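Local coordinates for protein peroxinectin A (Dictyostelium discoideum, PDB 6ERC) that uses hydrogen peroxide to oxidise phenolic donors, as well as iodide and thiocyanate, as a secreted heme peroxidase with antibacterial activity, at residues L146-D151 with A290-E295; T298-F303 with L456-Q461. All blocks are in the same frame, centred on the assembly; numbering follows the deposited sequence.

Interaction 1: residues L146-D151 with A290-E295; sequences LGSYID and AQVSNE. With NA (sodium ion), chain K.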
ATOM      1  N   LEU A 146       8.126  -0.025  -9.322  1.00 58.18           N
ATOM      2  CA  LEU A 146       8.154   1.174  -8.501  1.00 59.01           C
ATOM      3  C   LEU A 146       9.456   1.183  -7.715  1.00 59.33           C
ATOM      4  O   LEU A 146      10.004   0.127  -7.389  1.00 57.14           O
ATOM      5  CB  LEU A 146       6.955   1.228  -7.549  1.00 58.04           C
ATOM      6  CG  LEU A 146       6.339   2.601  -7.294  1.00 57.71           C
ATOM      7  CD1 LEU A 146       5.567   3.082  -8.511  1.00 58.54           C
ATOM      8  CD2 LEU A 146       5.437   2.548  -6.077  1.00 58.65           C
ATOM      9  N   GLY A 147       9.950   2.384  -7.419  1.00 59.70           N
ATOM     10  CA  GLY A 147      11.146   2.514  -6.613  1.00 57.36           C
ATOM     11  C   GLY A 147      10.935   1.982  -5.209  1.00 56.15           C
ATOM     12  O   GLY A 147       9.930   2.298  -4.567  1.00 55.90           O
ATOM     13  N   SER A 148      11.877   1.175  -4.721  1.00 55.85           N
ATOM     14  CA  SER A 148      11.725   0.535  -3.421  1.00 54.87           C
ATOM     15  C   SER A 148      11.940   1.494  -2.258  1.00 54.33           C
ATOM     16  O   SER A 148      11.534   1.182  -1.133  1.00 52.19           O
ATOM     17  CB  SER A 148      12.703  -0.636  -3.299  1.00 54.56           C
ATOM     18  OG  SER A 148      12.450  -1.609  -4.296  1.00 55.06           O
ATOM     19  N   TYR A 149      12.568   2.641  -2.498  1.00 56.70           N
ATOM     20  CA  TYR A 149      12.837   3.596  -1.435  1.00 54.92           C
ATOM     21  C   TYR A 149      11.618   4.470  -1.176  1.00 52.96           C
ATOM     22  O   TYR A 149      10.836   4.772  -2.081  1.00 53.96           O
ATOM     23  CB  TYR A 149      14.034   4.478  -1.795  1.00 54.82           C
ATOM     24  CG  TYR A 149      15.313   3.708  -2.034  1.00 53.40           C
ATOM     25  CD1 TYR A 149      16.140   3.354  -0.977  1.00 52.87           C
ATOM     26  CD2 TYR A 149      15.694   3.340  -3.317  1.00 54.24           C
ATOM     27  CE1 TYR A 149      17.309   2.649  -1.189  1.00 53.89           C
ATOM     28  CE2 TYR A 149      16.862   2.635  -3.540  1.00 55.68           C
ATOM     29  CZ  TYR A 149      17.667   2.292  -2.474  1.00 54.83           C
ATOM     30  OH  TYR A 149      18.831   1.589  -2.694  1.00 53.93           O
ATOM     31  N   ILE A 150      11.456   4.866   0.084  1.00 52.14           N
ATOM     32  CA  ILE A 150      10.462   5.868   0.448  1.00 55.18           C
ATOM     33  C   ILE A 150      11.014   7.217   0.005  1.00 56.52           C
ATOM     34  O   ILE A 150      11.784   7.855   0.732  1.00 54.40           O
ATOM     35  CB  ILE A 150      10.151   5.836   1.955  1.00 53.55           C
ATOM     36  CG1 ILE A 150       9.545   4.480   2.335  1.00 52.30           C
ATOM     37  CG2 ILE A 150       9.193   6.958   2.329  1.00 52.95           C
ATOM     38  CD1 ILE A 150       9.450   4.233   3.825  1.00 51.19           C
ATOM     39  N   ASP A 151      10.634   7.651  -1.201  1.00 57.52           N
ATOM     40  CA  ASP A 151      11.286   8.773  -1.866  1.00 57.75           C
ATOM     41  C   ASP A 151      10.282   9.766  -2.442  1.00 58.89           C
ATOM     42  O   ASP A 151      10.636  10.554  -3.325  1.00 59.71           O
ATOM     43  CB  ASP A 151      12.216   8.263  -2.972  1.00 59.20           C
ATOM     44  CG  ASP A 151      11.495   7.399  -3.995  1.00 58.96           C
ATOM     45  OD1 ASP A 151      10.279   7.155  -3.834  1.00 59.25           O
ATOM     46  OD2 ASP A 151      12.148   6.959  -4.963  1.00 60.32           O
ATOM     47  N   ALA A 290      17.755  -2.360   0.150  1.00 54.24           N
ATOM     48  CA  ALA A 290      16.446  -1.820   0.492  1.00 53.31           C
ATOM     49  C   ALA A 290      15.326  -2.358  -0.389  1.00 52.55           C
ATOM     50  O   ALA A 290      14.158  -2.051  -0.127  1.00 52.04           O
ATOM     51  CB  ALA A 290      16.474  -0.293   0.394  1.00 53.94           C
ATOM     52  N   GLN A 291      15.650  -3.143  -1.418  1.00 53.36           N
ATOM     53  CA  GLN A 291      14.638  -3.668  -2.325  1.00 52.57           C
ATOM     54  C   GLN A 291      13.537  -4.377  -1.546  1.00 52.52           C
ATOM     55  O   GLN A 291      13.795  -5.043  -0.541  1.00 51.23           O
ATOM     56  CB  GLN A 291      15.285  -4.631  -3.324  1.00 53.56           C
ATOM     57  CG  GLN A 291      14.350  -5.151  -4.408  1.00 54.66           C
ATOM     58  CD  GLN A 291      14.081  -4.129  -5.491  1.00 55.76           C
ATOM     59  OE1 GLN A 291      14.946  -3.320  -5.828  1.00 57.44           O
ATOM     60  NE2 GLN A 291      12.877  -4.162  -6.049  1.00 54.86           N
ATOM     61  N   VAL A 292      12.297  -4.225  -2.017  1.00 51.80           N
ATOM     62  CA  VAL A 292      11.159  -4.830  -1.337  1.00 53.23           C
ATOM     63  C   VAL A 292      11.195  -6.343  -1.517  1.00 53.53           C
ATOM     64  O   VAL A 292      11.589  -6.856  -2.572  1.00 53.26           O
ATOM     65  CB  VAL A 292       9.840  -4.240  -1.867  1.00 54.05           C
ATOM     66  CG1 VAL A 292       8.635  -4.959  -1.250  1.00 52.50           C
ATOM     67  CG2 VAL A 292       9.773  -2.747  -1.586  1.00 52.39           C
ATOM     68  N   SER A 293      10.779  -7.066  -0.483  1.00 51.92           N
ATOM     69  CA  SER A 293      10.693  -8.516  -0.553  1.00 52.64           C
ATOM     70  C   SER A 293       9.347  -8.934  -1.126  1.00 52.39           C
ATOM     71  O   SER A 293       8.325  -8.275  -0.921  1.00 50.71           O
ATOM     72  CB  SER A 293      10.878  -9.144   0.828  1.00 51.79           C
ATOM     73  OG  SER A 293       9.759  -8.876   1.654  1.00 50.40           O
ATOM     74  N   ASN A 294       9.359 -10.054  -1.849  1.00 53.46           N
ATOM     75  CA  ASN A 294       8.138 -10.544  -2.474  1.00 53.80           C
ATOM     76  C   ASN A 294       7.079 -10.881  -1.437  1.00 52.31           C
ATOM     77  O   ASN A 294       5.884 -10.671  -1.677  1.00 52.33           O
ATOM     78  CB  ASN A 294       8.452 -11.768  -3.333  1.00 54.14           C
ATOM     79  CG  ASN A 294       7.496 -11.923  -4.490  1.00 54.14           C
ATOM     80  OD1 ASN A 294       6.277 -11.926  -4.309  1.00 54.48           O
ATOM     81  ND2 ASN A 294       8.043 -12.038  -5.695  1.00 55.06           N
ATOM     82  N   GLU A 295       7.493 -11.387  -0.276  1.00 50.52           N
ATOM     83  CA  GLU A 295       6.532 -11.753   0.757  1.00 51.51           C
ATOM     84  C   GLU A 295       5.946 -10.524   1.436  1.00 51.14           C
ATOM     85  O   GLU A 295       4.793 -10.556   1.879  1.00 50.85           O
ATOM     86  CB  GLU A 295       7.189 -12.662   1.795  1.00 53.40           C
ATOM     87  CG  GLU A 295       7.741 -13.970   1.237  1.00 52.62           C
ATOM     88  CD  GLU A 295       9.088 -13.798   0.553  1.00 53.34           C
ATOM     89  OE1 GLU A 295       9.508 -12.640   0.340  1.00 51.16           O
ATOM     90  OE2 GLU A 295       9.728 -14.822   0.233  1.00 54.92           O
TER
HETATM   91 NA    NA K 609       9.489   4.826  -3.987  1.00 57.05          NA
HETATM   92  O   HOH W   1      19.821  -0.507  -0.913  1.00 42.95           O
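The hydroxyl of Tyr149 bridges to Ala290 through one water, which donates to Tyr149 OH at 2.9 Å and accepts from Ala290 N at 3.0 Å. Tyr149 OH is also hydrogen-bonded to the carbonyl of Gln19, so two partners fix the end of the ring. Closer to the backbone the ring is met obliquely by the methyl of Ala290, whose CB is 3.4 Å from Tyr149 CE1. One residue earlier, Ser148 points at the other segment. With OG anti to its own carbonyl carbon (chi1 -61°), the hydroxyl reaches the backbone, and Val292 N donates a weak bond to Ser148 OG at 3.5 Å and 153°. Gln291 folds back beside it: a bend at chi2 (76°) carries CD to 3.2 Å from Ser148 OG. The amide is packed here without a hydrogen bond to the serine, its strongest polar partner being Thr24. Ser148 stands between two residues whose carbonyls bind the sodium ion, Gly147 O at 2.6 Å and Tyr149 O at 2.3 Å, while Asp151 OD1, Asn82 and Asn153 complete the site. It probably matches the calcium site beside the distal histidine of mammalian relatives. The strong ion-oxygen bonds thus belong to the sodium site, shared with Asn82 and Asn153, and not to the contact with 290-295, and the ion probably holds Ser148 and Tyr149 in place for contacts that are themselves weak, water-mediated or apolar.

Interaction 2: residues T298-F303 with L456-Q461; sequences TTAFRF and LIIYEQ. With HEM (protoporphyrin IX containing Fe), chain F.
The closest packing lies at Ala300, whose CB presses against Ile457 CG2 at 3.5 Å on the neighbouring helix and also meets Ile458 CG1, at 4.0 Å. Ile458 reaches on toward two phenylalanines. Its CD1 is 3.8 Å from Phe303 CE2, approaching the ring obliquely while the two side chains cross at about a right angle. Looser is the touch at Phe301, where Ile458 CG1 lies at the ring's edge, 4.2 Å from CD1. Away from this apolar seam, 456-461 turns partly exposed Leu456, Tyr459 and Glu460 outward, and Glu460 forms a salt bridge with Arg464. The segment 298-303 leads into helix 304-307, which in animal heme peroxidases carries the proximal histidine, so the seam backs the heme pocket directly. Phe301 CE2 comes within 3.6 Å of the heme vinyl atom CAC, and the vinyl CBC lies over one face of the Phe303 ring. Arg302 packs against the heme, its CG and CD near ring D and one guanidinium face over the porphyrin atom CHA, and NH2 gives a weak bond to propionate O1A at 3.0 Å; the NH1 approach to O1A is too short to be trusted. A leucine in place of Arg302 would probably leave the propionate without this positive partner, and the Thr297 carbonyl and Asn383 OD1 without the donors NE and NH1. Tyr270 of helix 247-275 packs on both Phe301 and Phe303.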
ATOM      1  N   THR A 298       3.385  -8.933  -1.265  1.00 53.92           N
ATOM      2  CA  THR A 298       2.383  -9.893  -1.715  1.00 54.75           C
ATOM      3  C   THR A 298       1.561 -10.445  -0.555  1.00 53.04           C
ATOM      4  O   THR A 298       0.356 -10.672  -0.703  1.00 51.77           O
ATOM      5  CB  THR A 298       3.056 -11.041  -2.467  1.00 55.99           C
ATOM      6  OG1 THR A 298       3.941 -10.514  -3.464  1.00 55.71           O
ATOM      7  CG2 THR A 298       2.014 -11.925  -3.136  1.00 56.16           C
ATOM      8  N   THR A 299       2.186 -10.663   0.605  1.00 51.86           N
ATOM      9  CA  THR A 299       1.548 -11.397   1.696  1.00 52.52           C
ATOM     10  C   THR A 299       1.386 -10.542   2.946  1.00 51.26           C
ATOM     11  O   THR A 299       0.254 -10.223   3.318  1.00 51.31           O
ATOM     12  CB  THR A 299       2.354 -12.663   1.997  1.00 54.16           C
ATOM     13  OG1 THR A 299       2.684 -13.328   0.770  1.00 54.12           O
ATOM     14  CG2 THR A 299       1.552 -13.608   2.885  1.00 53.51           C
ATOM     15  N   ALA A 300       2.477 -10.165   3.612  1.00 51.78           N
ATOM     16  CA  ALA A 300       2.377  -9.590   4.950  1.00 51.47           C
ATOM     17  C   ALA A 300       1.622  -8.264   4.940  1.00 51.26           C
ATOM     18  O   ALA A 300       0.632  -8.094   5.659  1.00 51.48           O
ATOM     19  CB  ALA A 300       3.775  -9.409   5.541  1.00 52.54           C
ATOM     20  N   PHE A 301       2.079  -7.308   4.137  1.00 50.18           N
ATOM     21  CA  PHE A 301       1.550  -5.954   4.221  1.00 51.02           C
ATOM     22  C   PHE A 301       0.190  -5.790   3.555  1.00 50.41           C
ATOM     23  O   PHE A 301      -0.353  -4.680   3.566  1.00 49.37           O
ATOM     24  CB  PHE A 301       2.538  -4.961   3.609  1.00 50.69           C
ATOM     25  CG  PHE A 301       2.413  -3.575   4.163  1.00 49.01           C
ATOM     26  CD1 PHE A 301       2.924  -3.272   5.411  1.00 48.98           C
ATOM     27  CD2 PHE A 301       1.780  -2.578   3.443  1.00 49.67           C
ATOM     28  CE1 PHE A 301       2.809  -1.997   5.930  1.00 50.38           C
ATOM     29  CE2 PHE A 301       1.663  -1.301   3.958  1.00 49.69           C
ATOM     30  CZ  PHE A 301       2.179  -1.012   5.202  1.00 47.82           C
ATOM     31  N   ARG A 302      -0.376  -6.847   2.979  1.00 53.59           N
ATOM     32  CA  ARG A 302      -1.734  -6.769   2.453  1.00 53.97           C
ATOM     33  C   ARG A 302      -2.789  -6.929   3.538  1.00 53.07           C
ATOM     34  O   ARG A 302      -3.983  -6.975   3.219  1.00 53.20           O
ATOM     35  CB  ARG A 302      -1.943  -7.822   1.362  1.00 53.39           C
ATOM     36  CG  ARG A 302      -1.061  -7.609   0.144  1.00 53.80           C
ATOM     37  CD  ARG A 302      -1.762  -7.985  -1.150  1.00 55.28           C
ATOM     38  NE  ARG A 302      -0.889  -7.787  -2.301  1.00 56.17           N
ATOM     39  CZ  ARG A 302      -1.268  -7.929  -3.567  1.00 57.90           C
ATOM     40  NH1 ARG A 302      -2.517  -8.272  -3.858  1.00 59.35           N
ATOM     41  NH2 ARG A 302      -0.395  -7.727  -4.545  1.00 57.80           N
ATOM     42  N   PHE A 303      -2.382  -7.006   4.807  1.00 51.98           N
ATOM     43  CA  PHE A 303      -3.337  -7.084   5.904  1.00 52.50           C
ATOM     44  C   PHE A 303      -4.316  -5.920   5.907  1.00 52.68           C
ATOM     45  O   PHE A 303      -5.404  -6.039   6.484  1.00 54.50           O
ATOM     46  CB  PHE A 303      -2.588  -7.122   7.239  1.00 53.17           C
ATOM     47  CG  PHE A 303      -1.930  -5.815   7.609  1.00 52.21           C
ATOM     48  CD1 PHE A 303      -2.628  -4.848   8.316  1.00 51.91           C
ATOM     49  CD2 PHE A 303      -0.617  -5.557   7.255  1.00 51.39           C
ATOM     50  CE1 PHE A 303      -2.031  -3.650   8.657  1.00 52.04           C
ATOM     51  CE2 PHE A 303      -0.013  -4.357   7.597  1.00 51.95           C
ATOM     52  CZ  PHE A 303      -0.722  -3.405   8.299  1.00 50.83           C
ATOM     53  N   LEU A 456       6.998 -10.399  11.641  1.00 54.34           N
ATOM     54  CA  LEU A 456       8.395 -10.629  11.292  1.00 53.93           C
ATOM     55  C   LEU A 456       8.707 -10.127   9.887  1.00 53.67           C
ATOM     56  O   LEU A 456       9.766  -9.532   9.657  1.00 54.38           O
ATOM     57  CB  LEU A 456       8.721 -12.117  11.422  1.00 54.36           C
ATOM     58  CG  LEU A 456      10.202 -12.503  11.477  1.00 54.53           C
ATOM     59  CD1 LEU A 456      10.371 -13.800  12.252  1.00 55.60           C
ATOM     60  CD2 LEU A 456      10.800 -12.640  10.084  1.00 53.90           C
ATOM     61  N   ILE A 457       7.800 -10.353   8.934  1.00 51.48           N
ATOM     62  CA  ILE A 457       8.050  -9.927   7.561  1.00 50.39           C
ATOM     63  C   ILE A 457       8.062  -8.406   7.468  1.00 51.32           C
ATOM     64  O   ILE A 457       8.900  -7.818   6.771  1.00 49.16           O
ATOM     65  CB  ILE A 457       7.004 -10.548   6.615  1.00 50.94           C
ATOM     66  CG1 ILE A 457       7.078 -12.078   6.669  1.00 53.49           C
ATOM     67  CG2 ILE A 457       7.219 -10.069   5.181  1.00 50.08           C
ATOM     68  CD1 ILE A 457       5.866 -12.774   6.094  1.00 51.66           C
ATOM     69  N   ILE A 458       7.137  -7.743   8.163  1.00 50.94           N
ATOM     70  CA  ILE A 458       7.077  -6.287   8.116  1.00 50.70           C
ATOM     71  C   ILE A 458       8.288  -5.684   8.818  1.00 51.59           C
ATOM     72  O   ILE A 458       8.933  -4.763   8.303  1.00 49.68           O
ATOM     73  CB  ILE A 458       5.758  -5.786   8.730  1.00 50.07           C
ATOM     74  CG1 ILE A 458       4.574  -6.252   7.879  1.00 50.12           C
ATOM     75  CG2 ILE A 458       5.759  -4.265   8.831  1.00 50.92           C
ATOM     76  CD1 ILE A 458       3.228  -6.082   8.552  1.00 50.71           C
ATOM     77  N   TYR A 459       8.612  -6.191  10.010  1.00 51.70           N
ATOM     78  CA  TYR A 459       9.787  -5.702  10.720  1.00 51.59           C
ATOM     79  C   TYR A 459      11.032  -5.823   9.856  1.00 51.06           C
ATOM     80  O   TYR A 459      11.862  -4.906   9.812  1.00 52.76           O
ATOM     81  CB  TYR A 459       9.968  -6.478  12.026  1.00 52.78           C
ATOM     82  CG  TYR A 459      11.142  -6.016  12.862  1.00 52.07           C
ATOM     83  CD1 TYR A 459      12.436  -6.431  12.571  1.00 51.91           C
ATOM     84  CD2 TYR A 459      10.955  -5.171  13.946  1.00 52.78           C
ATOM     85  CE1 TYR A 459      13.509  -6.013  13.331  1.00 53.15           C
ATOM     86  CE2 TYR A 459      12.024  -4.748  14.714  1.00 53.20           C
ATOM     87  CZ  TYR A 459      13.298  -5.171  14.402  1.00 53.51           C
ATOM     88  OH  TYR A 459      14.367  -4.752  15.164  1.00 54.43           O
ATOM     89  N   GLU A 460      11.173  -6.945   9.149  1.00 50.45           N
ATOM     90  CA  GLU A 460      12.388  -7.194   8.381  1.00 51.28           C
ATOM     91  C   GLU A 460      12.496  -6.246   7.194  1.00 51.04           C
ATOM     92  O   GLU A 460      13.599  -5.815   6.836  1.00 51.13           O
ATOM     93  CB  GLU A 460      12.414  -8.653   7.922  1.00 50.51           C
ATOM     94  CG  GLU A 460      13.770  -9.130   7.418  1.00 51.73           C
ATOM     95  CD  GLU A 460      14.030  -8.773   5.966  1.00 50.84           C
ATOM     96  OE1 GLU A 460      13.057  -8.504   5.229  1.00 50.06           O
ATOM     97  OE2 GLU A 460      15.211  -8.763   5.560  1.00 50.93           O
ATOM     98  N   GLN A 461      11.365  -5.902   6.574  1.00 49.67           N
ATOM     99  CA  GLN A 461      11.397  -5.022   5.411  1.00 49.89           C
ATOM    100  C   GLN A 461      11.801  -3.606   5.804  1.00 49.57           C
ATOM    101  O   GLN A 461      12.762  -3.046   5.262  1.00 48.68           O
ATOM    102  CB  GLN A 461      10.030  -5.014   4.722  1.00 49.71           C
ATOM    103  CG  GLN A 461       9.966  -4.112   3.501  1.00 48.90           C
ATOM    104  CD  GLN A 461      10.971  -4.504   2.442  1.00 50.12           C
ATOM    105  OE1 GLN A 461      10.832  -5.538   1.790  1.00 52.02           O
ATOM    106  NE2 GLN A 461      11.997  -3.684   2.270  1.00 50.73           N
TER
HETATM  107  CHA HEM F 604      -2.593  -4.049  -3.517  1.00 54.12           C
HETATM  108  CHB HEM F 604      -6.954  -1.965  -3.373  1.00 50.11           C
HETATM  109  CHC HEM F 604      -6.106  -0.555   1.205  1.00 47.77           C
HETATM  110  CHD HEM F 604      -1.844  -2.855   1.123  1.00 52.38           C
HETATM  111  C1A HEM F 604      -3.868  -3.661  -3.848  1.00 52.15           C
HETATM  112  C2A HEM F 604      -4.573  -4.020  -5.053  1.00 50.82           C
HETATM  113  C3A HEM F 604      -5.781  -3.451  -5.021  1.00 49.41           C
HETATM  114  C4A HEM F 604      -5.875  -2.704  -3.787  1.00 49.80           C
HETATM  115  CMA HEM F 604      -6.887  -3.548  -6.095  1.00 45.54           C
HETATM  116  CAA HEM F 604      -3.999  -4.924  -6.157  1.00 51.66           C
HETATM  117  CBA HEM F 604      -4.806  -6.214  -6.133  1.00 52.61           C
HETATM  118  CGA HEM F 604      -4.002  -7.334  -6.739  1.00 54.79           C
HETATM  119  O1A HEM F 604      -2.935  -7.691  -6.175  1.00 54.82           O
HETATM  120  O2A HEM F 604      -4.434  -7.882  -7.784  1.00 54.01           O
HETATM  121  C1B HEM F 604      -7.084  -1.391  -2.132  1.00 49.24           C
HETATM  122  C2B HEM F 604      -8.218  -0.614  -1.697  1.00 47.71           C
HETATM  123  C3B HEM F 604      -7.990  -0.216  -0.434  1.00 48.25           C
HETATM  124  C4B HEM F 604      -6.698  -0.736  -0.031  1.00 49.49           C
HETATM  125  CMB HEM F 604      -9.432  -0.337  -2.607  1.00 43.14           C
HETATM  126  CAB HEM F 604      -8.876   0.630   0.509  1.00 47.63           C
HETATM  127  CBB HEM F 604     -10.104   1.046   0.182  1.00 48.58           C
HETATM  128  C1C HEM F 604      -4.883  -1.058   1.594  1.00 47.66           C
HETATM  129  C2C HEM F 604      -4.256  -0.890   2.894  1.00 48.10           C
HETATM  130  C3C HEM F 604      -3.067  -1.531   2.866  1.00 49.54           C
HETATM  131  C4C HEM F 604      -2.925  -2.114   1.549  1.00 51.55           C
HETATM  132  CMC HEM F 604      -4.937  -0.100   4.031  1.00 45.50           C
HETATM  133  CAC HEM F 604      -1.948  -1.719   3.924  1.00 47.87           C
HETATM  134  CBC HEM F 604      -1.950  -1.222   5.162  1.00 47.73           C
HETATM  135  C1D HEM F 604      -1.659  -3.338  -0.150  1.00 52.10           C
HETATM  136  C2D HEM F 604      -0.462  -3.977  -0.647  1.00 51.41           C
HETATM  137  C3D HEM F 604      -0.682  -4.312  -1.922  1.00 54.18           C
HETATM  138  C4D HEM F 604      -2.010  -3.882  -2.284  1.00 54.05           C
HETATM  139  CMD HEM F 604       0.808  -4.238   0.187  1.00 49.08           C
HETATM  140  CAD HEM F 604       0.290  -4.997  -2.898  1.00 53.66           C
HETATM  141  CBD HEM F 604       1.223  -3.892  -3.384  1.00 54.33           C
HETATM  142  CGD HEM F 604       1.639  -4.119  -4.817  1.00 53.26           C
HETATM  143  O1D HEM F 604       0.877  -3.708  -5.730  1.00 51.67           O
HETATM  144  O2D HEM F 604       2.727  -4.698  -5.061  1.00 51.47           O
HETATM  145  NA  HEM F 604      -4.692  -2.853  -3.096  1.00 54.14           N
HETATM  146  NB  HEM F 604      -6.175  -1.447  -1.094  1.00 54.65           N
HETATM  147  NC  HEM F 604      -4.041  -1.808   0.802  1.00 52.80           N
HETATM  148  ND  HEM F 604      -2.581  -3.295  -1.176  1.00 55.15           N
HETATM  149 FE   HEM F 604      -4.330  -2.336  -1.152  1.00 61.91          FE

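The two contacts, with centres 12 Å apart, come in series along the chain: 146-151 with 290-295 closes before 298-303 meets 456-461. Helix 294-300 belongs to both, its first residues in interaction 1 and its last in interaction 2; Glu295 O probably accepts a bond from Ala300 N within it, at 2.9 Å. Helix 452-467 forms a second tie, since Gln461 of interaction 2 probably accepts at OE1 from Ser293 N of interaction 1, at 2.7 Å. One buried path therefore runs from the sodium loop to the heme-lining residues; both contacts are buried, and all four segments fall within the one animal heme peroxidase family region.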